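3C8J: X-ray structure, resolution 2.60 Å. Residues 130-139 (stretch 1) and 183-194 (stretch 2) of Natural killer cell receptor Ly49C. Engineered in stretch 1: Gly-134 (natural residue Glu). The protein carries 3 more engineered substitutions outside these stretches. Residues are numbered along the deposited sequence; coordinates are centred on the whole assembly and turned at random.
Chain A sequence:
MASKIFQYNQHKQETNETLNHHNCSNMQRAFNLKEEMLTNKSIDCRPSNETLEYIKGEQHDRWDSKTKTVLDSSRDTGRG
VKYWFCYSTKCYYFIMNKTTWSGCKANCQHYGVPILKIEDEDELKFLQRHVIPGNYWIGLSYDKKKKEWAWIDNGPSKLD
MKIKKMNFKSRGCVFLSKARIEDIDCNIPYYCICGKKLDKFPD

Stretch 1, residues 130-139: HVIPGNYWIG
Stretch 2 183-194: DIDCNIPYYCIC

The two stretches join as neighbouring parallel strands, the short one around Tyr-136 to Ile-138 and the longer one running from Tyr-190 through Cys-194. Their axes approach to 4.1 Å with N-to-C directions 44° apart. Register is fixed by two bridges: Tyr-136 pairs with Tyr-191 (CA to CA 4.5 Å) and Trp-137 with Cys-192 (CA to CA 4.7 Å). Phi/psi is -124/121 at Tyr-136, -60/141 at Trp-137, -68/-174 at Tyr-191 and -158/135 at Cys-192.

Backbone hydrogen bonds carry this register. Trp-137 serves both ways: its N donates to Tyr-191 O (2.9 Å, 166° at the hydrogen), and its O accepts from Ile-193 N (3.2 Å, 160°). One step earlier, Tyr-191 N reaches Asn-135 O at 3.0 Å, but the 129° angle makes this bond weak.

A further bond uses a side chain. Stretch 2 forms a type I turn from Asp-185 to Ile-188, closed by Ile-188 N to Asp-185 O (3.2 Å), with Asn-187 N also donating to Asp-185 OD2 (3.1 Å). Trp-137, with chi1 -71° (m) and chi2 123°, extends its indole to this turn, and NE1 donates to Ile-188 O at 3.0 Å and 131°. Asp-185 O lies near the ring plane, 3.3 Å from Trp-137 CH2. The indole thus combines a polar edge with a broad apolar surface, and Trp-137 has the largest area covered by the opposing stretch, 177 of the 668 Å² buried in total.

CH-pi contacts place aliphatic carbons over aromatic faces. Tyr-190 CB lies 3.7 Å from the centroid of the Trp-137 five-membered ring; Asn-135 CB is 3.8 Å from the Tyr-190 ring centroid, only 12° off its normal; Tyr-191 CB is 3.9 Å from the Tyr-136 ring centroid. All five of these residues adopt chi1 m. The ring pairs themselves are oblique: Tyr-136 with Tyr-191 at 5.2 Å between centroids and 52° between planes, and the Trp-137 six-membered ring with Tyr-190 at 5.0 Å and 46°.

Apolar packing completes the contact. Tyr-136 and Tyr-191 share one sheet face; Tyr-136 CB also meets Ile-193 CG1 at 3.5 Å, while its OH donates to Ile-132 O (2.7 Å), anchoring the preceding loop. Buried Ile-193 (m, t) brings CD1 to 4.2 Å from Val-131 CG2. At the far end of the indole, Trp-137 CH2 touches Ile-184 CG2 at 3.6 Å. Engineered Gly-134 leaves its CA 4.2 Å from Tyr-191 CE1; an ideal CB there would clash at 2.8 Å from that CE1.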

ATOM      1  N   HIS A 130       1.681  -2.972  11.129  1.00 49.88           N
ATOM      2  CA  HIS A 130       0.531  -3.452  10.367  1.00 50.18           C
ATOM      3  C   HIS A 130      -0.065  -4.736  10.952  1.00 50.61           C
ATOM      4  O   HIS A 130      -1.265  -4.881  11.177  1.00 49.60           O
ATOM      5  CB  HIS A 130       0.957  -3.740   8.941  1.00 50.23           C
ATOM      6  CG  HIS A 130      -0.107  -4.413   8.149  1.00 50.36           C
ATOM      7  ND1 HIS A 130      -1.219  -3.739   7.691  1.00 50.68           N
ATOM      8  CD2 HIS A 130      -0.279  -5.711   7.808  1.00 48.59           C
ATOM      9  CE1 HIS A 130      -2.015  -4.586   7.063  1.00 52.72           C
ATOM     10  NE2 HIS A 130      -1.469  -5.795   7.133  1.00 54.34           N
ATOM     11  N   VAL A 131       0.837  -5.676  11.175  1.00 51.40           N
ATOM     12  CA  VAL A 131       0.524  -7.029  11.535  1.00 51.54           C
ATOM     13  C   VAL A 131      -0.466  -7.099  12.709  1.00 52.39           C
ATOM     14  O   VAL A 131      -0.400  -6.281  13.646  1.00 52.48           O
ATOM     15  CB  VAL A 131       1.876  -7.711  11.771  1.00 51.57           C
ATOM     16  CG1 VAL A 131       2.046  -8.286  13.160  1.00 50.94           C
ATOM     17  CG2 VAL A 131       2.233  -8.646  10.597  1.00 51.46           C
ATOM     18  N   ILE A 132      -1.414  -8.040  12.633  1.00 52.56           N
ATOM     19  CA  ILE A 132      -2.233  -8.381  13.788  1.00 53.12           C
ATOM     20  C   ILE A 132      -1.273  -9.046  14.772  1.00 52.72           C
ATOM     21  O   ILE A 132      -0.415  -9.782  14.328  1.00 52.49           O
ATOM     22  CB  ILE A 132      -3.365  -9.355  13.409  1.00 53.58           C
ATOM     23  CG1 ILE A 132      -4.520  -8.614  12.741  1.00 54.02           C
ATOM     24  CG2 ILE A 132      -3.901 -10.069  14.658  1.00 54.46           C
ATOM     25  CD1 ILE A 132      -5.292  -9.455  11.758  1.00 54.54           C
ATOM     26  N   PRO A 133      -1.369  -8.755  16.093  1.00 53.28           N
ATOM     27  CA  PRO A 133      -0.426  -9.398  17.058  1.00 53.39           C
ATOM     28  C   PRO A 133      -0.245 -10.887  16.786  1.00 54.12           C
ATOM     29  O   PRO A 133      -1.226 -11.619  16.700  1.00 55.38           O
ATOM     30  CB  PRO A 133      -1.105  -9.191  18.403  1.00 52.48           C
ATOM     31  CG  PRO A 133      -1.829  -7.915  18.244  1.00 52.91           C
ATOM     32  CD  PRO A 133      -2.280  -7.816  16.785  1.00 52.75           C
ATOM     33  N   GLY A 134       0.994 -11.313  16.580  1.00 54.33           N
ATOM     34  CA  GLY A 134       1.299 -12.712  16.330  1.00 54.77           C
ATOM     35  C   GLY A 134       2.768 -12.853  15.979  1.00 55.42           C
ATOM     36  O   GLY A 134       3.556 -11.928  16.191  1.00 55.79           O
ATOM     37  N   ASN A 135       3.131 -14.017  15.448  1.00 55.55           N
ATOM     38  CA  ASN A 135       4.477 -14.295  14.998  1.00 55.68           C
ATOM     39  C   ASN A 135       4.443 -14.790  13.566  1.00 56.10           C
ATOM     40  O   ASN A 135       3.698 -15.724  13.249  1.00 57.15           O
ATOM     41  CB  ASN A 135       5.116 -15.327  15.901  1.00 55.41           C
ATOM     42  CG  ASN A 135       5.185 -14.863  17.324  1.00 55.78           C
ATOM     43  OD1 ASN A 135       4.814 -15.583  18.241  1.00 56.56           O
ATOM     44  ND2 ASN A 135       5.636 -13.631  17.523  1.00 56.77           N
ATOM     45  N   TYR A 136       5.251 -14.176  12.706  1.00 55.18           N
ATOM     46  CA  TYR A 136       5.189 -14.440  11.277  1.00 54.82           C
ATOM     47  C   TYR A 136       6.549 -14.885  10.731  1.00 55.15           C
ATOM     48  O   TYR A 136       7.550 -14.161  10.837  1.00 55.81           O
ATOM     49  CB  TYR A 136       4.734 -13.172  10.536  1.00 54.17           C
ATOM     50  CG  TYR A 136       3.366 -12.687  10.910  1.00 53.18           C
ATOM     51  CD1 TYR A 136       3.155 -12.026  12.109  1.00 53.53           C
ATOM     52  CD2 TYR A 136       2.289 -12.854  10.054  1.00 52.86           C
ATOM     53  CE1 TYR A 136       1.907 -11.578  12.475  1.00 53.53           C
ATOM     54  CE2 TYR A 136       1.022 -12.373  10.408  1.00 53.29           C
ATOM     55  CZ  TYR A 136       0.853 -11.738  11.628  1.00 52.55           C
ATOM     56  OH  TYR A 136      -0.359 -11.290  12.031  1.00 51.90           O
ATOM     57  N   TRP A 137       6.599 -16.073  10.147  1.00 54.97           N
ATOM     58  CA  TRP A 137       7.796 -16.501   9.454  1.00 54.66           C
ATOM     59  C   TRP A 137       8.088 -15.517   8.319  1.00 54.74           C
ATOM     60  O   TRP A 137       7.165 -15.003   7.669  1.00 54.41           O
ATOM     61  CB  TRP A 137       7.612 -17.902   8.898  1.00 54.29           C
ATOM     62  CG  TRP A 137       7.592 -18.987   9.936  1.00 54.87           C
ATOM     63  CD1 TRP A 137       6.596 -19.893  10.136  1.00 55.06           C
ATOM     64  CD2 TRP A 137       8.625 -19.310  10.903  1.00 54.77           C
ATOM     65  NE1 TRP A 137       6.935 -20.760  11.153  1.00 55.17           N
ATOM     66  CE2 TRP A 137       8.172 -20.426  11.639  1.00 54.80           C
ATOM     67  CE3 TRP A 137       9.873 -18.762  11.215  1.00 54.18           C
ATOM     68  CZ2 TRP A 137       8.919 -20.999  12.675  1.00 54.33           C
ATOM     69  CZ3 TRP A 137      10.618 -19.339  12.239  1.00 54.75           C
ATOM     70  CH2 TRP A 137      10.137 -20.446  12.957  1.00 54.34           C
ATOM     71  N   ILE A 138       9.372 -15.220   8.122  1.00 54.77           N
ATOM     72  CA  ILE A 138       9.812 -14.423   6.979  1.00 54.63           C
ATOM     73  C   ILE A 138      10.954 -15.170   6.289  1.00 54.90           C
ATOM     74  O   ILE A 138      11.469 -16.146   6.838  1.00 54.92           O
ATOM     75  CB  ILE A 138      10.189 -12.968   7.359  1.00 54.39           C
ATOM     76  CG1 ILE A 138      11.383 -12.927   8.312  1.00 54.45           C
ATOM     77  CG2 ILE A 138       9.008 -12.260   7.982  1.00 54.31           C
ATOM     78  CD1 ILE A 138      11.865 -11.501   8.582  1.00 54.21           C
ATOM     79  N   GLY A 139      11.325 -14.741   5.081  1.00 55.20           N
ATOM     80  CA  GLY A 139      12.276 -15.490   4.257  1.00 55.54           C
ATOM     81  C   GLY A 139      13.728 -15.270   4.645  1.00 56.16           C
ATOM     82  O   GLY A 139      14.551 -14.890   3.809  1.00 56.31           O
ATOM     83  N   ASP A 183      15.114 -15.367  16.200  1.00 61.51           N
ATOM     84  CA  ASP A 183      15.465 -16.644  15.594  1.00 61.37           C
ATOM     85  C   ASP A 183      15.014 -17.832  16.445  1.00 61.52           C
ATOM     86  O   ASP A 183      15.260 -17.875  17.667  1.00 61.56           O
ATOM     87  CB  ASP A 183      16.975 -16.730  15.293  1.00 61.10           C
ATOM     88  CG  ASP A 183      17.840 -16.642  16.544  1.00 60.42           C
ATOM     89  OD1 ASP A 183      17.614 -15.761  17.398  1.00 58.64           O
ATOM     90  OD2 ASP A 183      18.777 -17.457  16.661  1.00 62.10           O
ATOM     91  N   ILE A 184      14.364 -18.797  15.795  1.00 61.40           N
ATOM     92  CA  ILE A 184      13.840 -19.982  16.484  1.00 61.11           C
ATOM     93  C   ILE A 184      13.725 -21.201  15.549  1.00 61.11           C
ATOM     94  O   ILE A 184      13.789 -21.059  14.324  1.00 60.90           O
ATOM     95  CB  ILE A 184      12.494 -19.645  17.210  1.00 60.96           C
ATOM     96  CG1 ILE A 184      12.310 -20.503  18.465  1.00 60.25           C
ATOM     97  CG2 ILE A 184      11.313 -19.670  16.241  1.00 61.20           C
ATOM     98  CD1 ILE A 184      11.594 -19.806  19.624  1.00 59.08           C
ATOM     99  N   ASP A 185      13.589 -22.389  16.148  1.00 61.20           N
ATOM    100  CA  ASP A 185      13.408 -23.657  15.432  1.00 61.17           C
ATOM    101  C   ASP A 185      12.394 -23.520  14.310  1.00 60.78           C
ATOM    102  O   ASP A 185      11.272 -23.082  14.539  1.00 61.14           O
ATOM    103  CB  ASP A 185      12.980 -24.773  16.414  1.00 61.52           C
ATOM    104  CG  ASP A 185      12.511 -26.061  15.705  1.00 61.85           C
ATOM    105  OD1 ASP A 185      11.723 -26.821  16.311  1.00 61.49           O
ATOM    106  OD2 ASP A 185      12.924 -26.314  14.550  1.00 62.42           O
ATOM    107  N   CYS A 186      12.798 -23.914  13.102  1.00 60.47           N
ATOM    108  CA  CYS A 186      11.980 -23.757  11.886  1.00 59.67           C
ATOM    109  C   CYS A 186      10.675 -24.571  11.870  1.00 59.27           C
ATOM    110  O   CYS A 186       9.821 -24.363  11.010  1.00 59.00           O
ATOM    111  CB  CYS A 186      12.824 -24.083  10.653  1.00 59.55           C
ATOM    112  SG  CYS A 186      14.316 -23.061  10.531  1.00 60.20           S
ATOM    113  N   ASN A 187      10.529 -25.493  12.819  1.00 58.82           N
ATOM    114  CA  ASN A 187       9.350 -26.349  12.902  1.00 58.48           C
ATOM    115  C   ASN A 187       8.232 -25.777  13.759  1.00 57.97           C
ATOM    116  O   ASN A 187       7.174 -26.398  13.894  1.00 58.07           O
ATOM    117  CB  ASN A 187       9.724 -27.738  13.440  1.00 58.87           C
ATOM    118  CG  ASN A 187      10.305 -28.647  12.374  1.00 59.50           C
ATOM    119  OD1 ASN A 187      10.343 -28.295  11.189  1.00 60.72           O
ATOM    120  ND2 ASN A 187      10.762 -29.827  12.791  1.00 58.61           N
ATOM    121  N   ILE A 188       8.464 -24.617  14.363  1.00 57.09           N
ATOM    122  CA  ILE A 188       7.418 -23.994  15.161  1.00 56.77           C
ATOM    123  C   ILE A 188       6.281 -23.474  14.257  1.00 56.58           C
ATOM    124  O   ILE A 188       6.535 -22.776  13.274  1.00 55.65           O
ATOM    125  CB  ILE A 188       7.968 -22.894  16.094  1.00 56.84           C
ATOM    126  CG1 ILE A 188       9.015 -23.493  17.038  1.00 56.62           C
ATOM    127  CG2 ILE A 188       6.828 -22.256  16.912  1.00 56.76           C
ATOM    128  CD1 ILE A 188       9.552 -22.538  18.072  1.00 55.83           C
ATOM    129  N   PRO A 189       5.032 -23.855  14.575  1.00 56.62           N
ATOM    130  CA  PRO A 189       3.895 -23.431  13.775  1.00 56.79           C
ATOM    131  C   PRO A 189       3.593 -21.948  13.998  1.00 57.26           C
ATOM    132  O   PRO A 189       3.060 -21.571  15.053  1.00 57.54           O
ATOM    133  CB  PRO A 189       2.739 -24.301  14.299  1.00 57.03           C
ATOM    134  CG  PRO A 189       3.331 -25.270  15.269  1.00 56.22           C
ATOM    135  CD  PRO A 189       4.626 -24.700  15.714  1.00 56.56           C
ATOM    136  N   TYR A 190       3.944 -21.118  13.017  1.00 57.18           N
ATOM    137  CA  TYR A 190       3.652 -19.697  13.068  1.00 57.23           C
ATOM    138  C   TYR A 190       2.883 -19.252  11.830  1.00 57.45           C
ATOM    139  O   TYR A 190       2.722 -19.998  10.856  1.00 57.45           O
ATOM    140  CB  TYR A 190       4.941 -18.876  13.161  1.00 57.05           C
ATOM    141  CG  TYR A 190       5.620 -18.883  14.502  1.00 56.89           C
ATOM    142  CD1 TYR A 190       7.008 -18.741  14.582  1.00 56.87           C
ATOM    143  CD2 TYR A 190       4.896 -19.045  15.693  1.00 56.66           C
ATOM    144  CE1 TYR A 190       7.668 -18.749  15.806  1.00 57.24           C
ATOM    145  CE2 TYR A 190       5.544 -19.053  16.943  1.00 56.17           C
ATOM    146  CZ  TYR A 190       6.940 -18.898  16.987  1.00 57.71           C
ATOM    147  OH  TYR A 190       7.633 -18.921  18.192  1.00 58.10           O
ATOM    148  N   TYR A 191       2.431 -18.012  11.860  1.00 57.79           N
ATOM    149  CA  TYR A 191       1.884 -17.383  10.670  1.00 58.45           C
ATOM    150  C   TYR A 191       3.013 -17.176   9.652  1.00 58.74           C
ATOM    151  O   TYR A 191       4.151 -17.596   9.866  1.00 58.63           O
ATOM    152  CB  TYR A 191       1.280 -16.049  11.034  1.00 58.24           C
ATOM    153  CG  TYR A 191       0.135 -16.112  11.996  1.00 59.00           C
ATOM    154  CD1 TYR A 191      -0.053 -15.099  12.931  1.00 59.71           C
ATOM    155  CD2 TYR A 191      -0.785 -17.164  11.960  1.00 59.55           C
ATOM    156  CE1 TYR A 191      -1.129 -15.122  13.810  1.00 60.62           C
ATOM    157  CE2 TYR A 191      -1.865 -17.206  12.843  1.00 59.97           C
ATOM    158  CZ  TYR A 191      -2.033 -16.178  13.766  1.00 60.31           C
ATOM    159  OH  TYR A 191      -3.096 -16.198  14.650  1.00 59.94           O
ATOM    160  N   CYS A 192       2.696 -16.502   8.560  1.00 59.10           N
ATOM    161  CA  CYS A 192       3.568 -16.477   7.421  1.00 58.91           C
ATOM    162  C   CYS A 192       3.280 -15.251   6.559  1.00 58.89           C
ATOM    163  O   CYS A 192       2.111 -14.933   6.309  1.00 58.71           O
ATOM    164  CB  CYS A 192       3.312 -17.759   6.645  1.00 59.07           C
ATOM    165  SG  CYS A 192       4.085 -17.888   5.088  1.00 60.66           S
ATOM    166  N   ILE A 193       4.342 -14.566   6.128  1.00 58.79           N
ATOM    167  CA  ILE A 193       4.222 -13.404   5.241  1.00 58.96           C
ATOM    168  C   ILE A 193       4.902 -13.615   3.896  1.00 59.21           C
ATOM    169  O   ILE A 193       6.098 -13.904   3.840  1.00 58.80           O
ATOM    170  CB  ILE A 193       4.824 -12.108   5.843  1.00 58.94           C
ATOM    171  CG1 ILE A 193       4.371 -11.913   7.295  1.00 59.52           C
ATOM    172  CG2 ILE A 193       4.416 -10.906   4.981  1.00 57.83           C
ATOM    173  CD1 ILE A 193       4.849 -10.624   7.938  1.00 58.63           C
ATOM    174  N   CYS A 194       4.141 -13.446   2.818  1.00 59.17           N
ATOM    175  CA  CYS A 194       4.700 -13.520   1.475  1.00 59.12           C
ATOM    176  C   CYS A 194       4.828 -12.108   0.948  1.00 58.92           C
ATOM    177  O   CYS A 194       3.992 -11.272   1.248  1.00 59.75           O
ATOM    178  CB  CYS A 194       3.790 -14.324   0.547  1.00 59.36           C
ATOM    179  SG  CYS A 194       3.192 -15.912   1.167  1.00 59.15           S
TER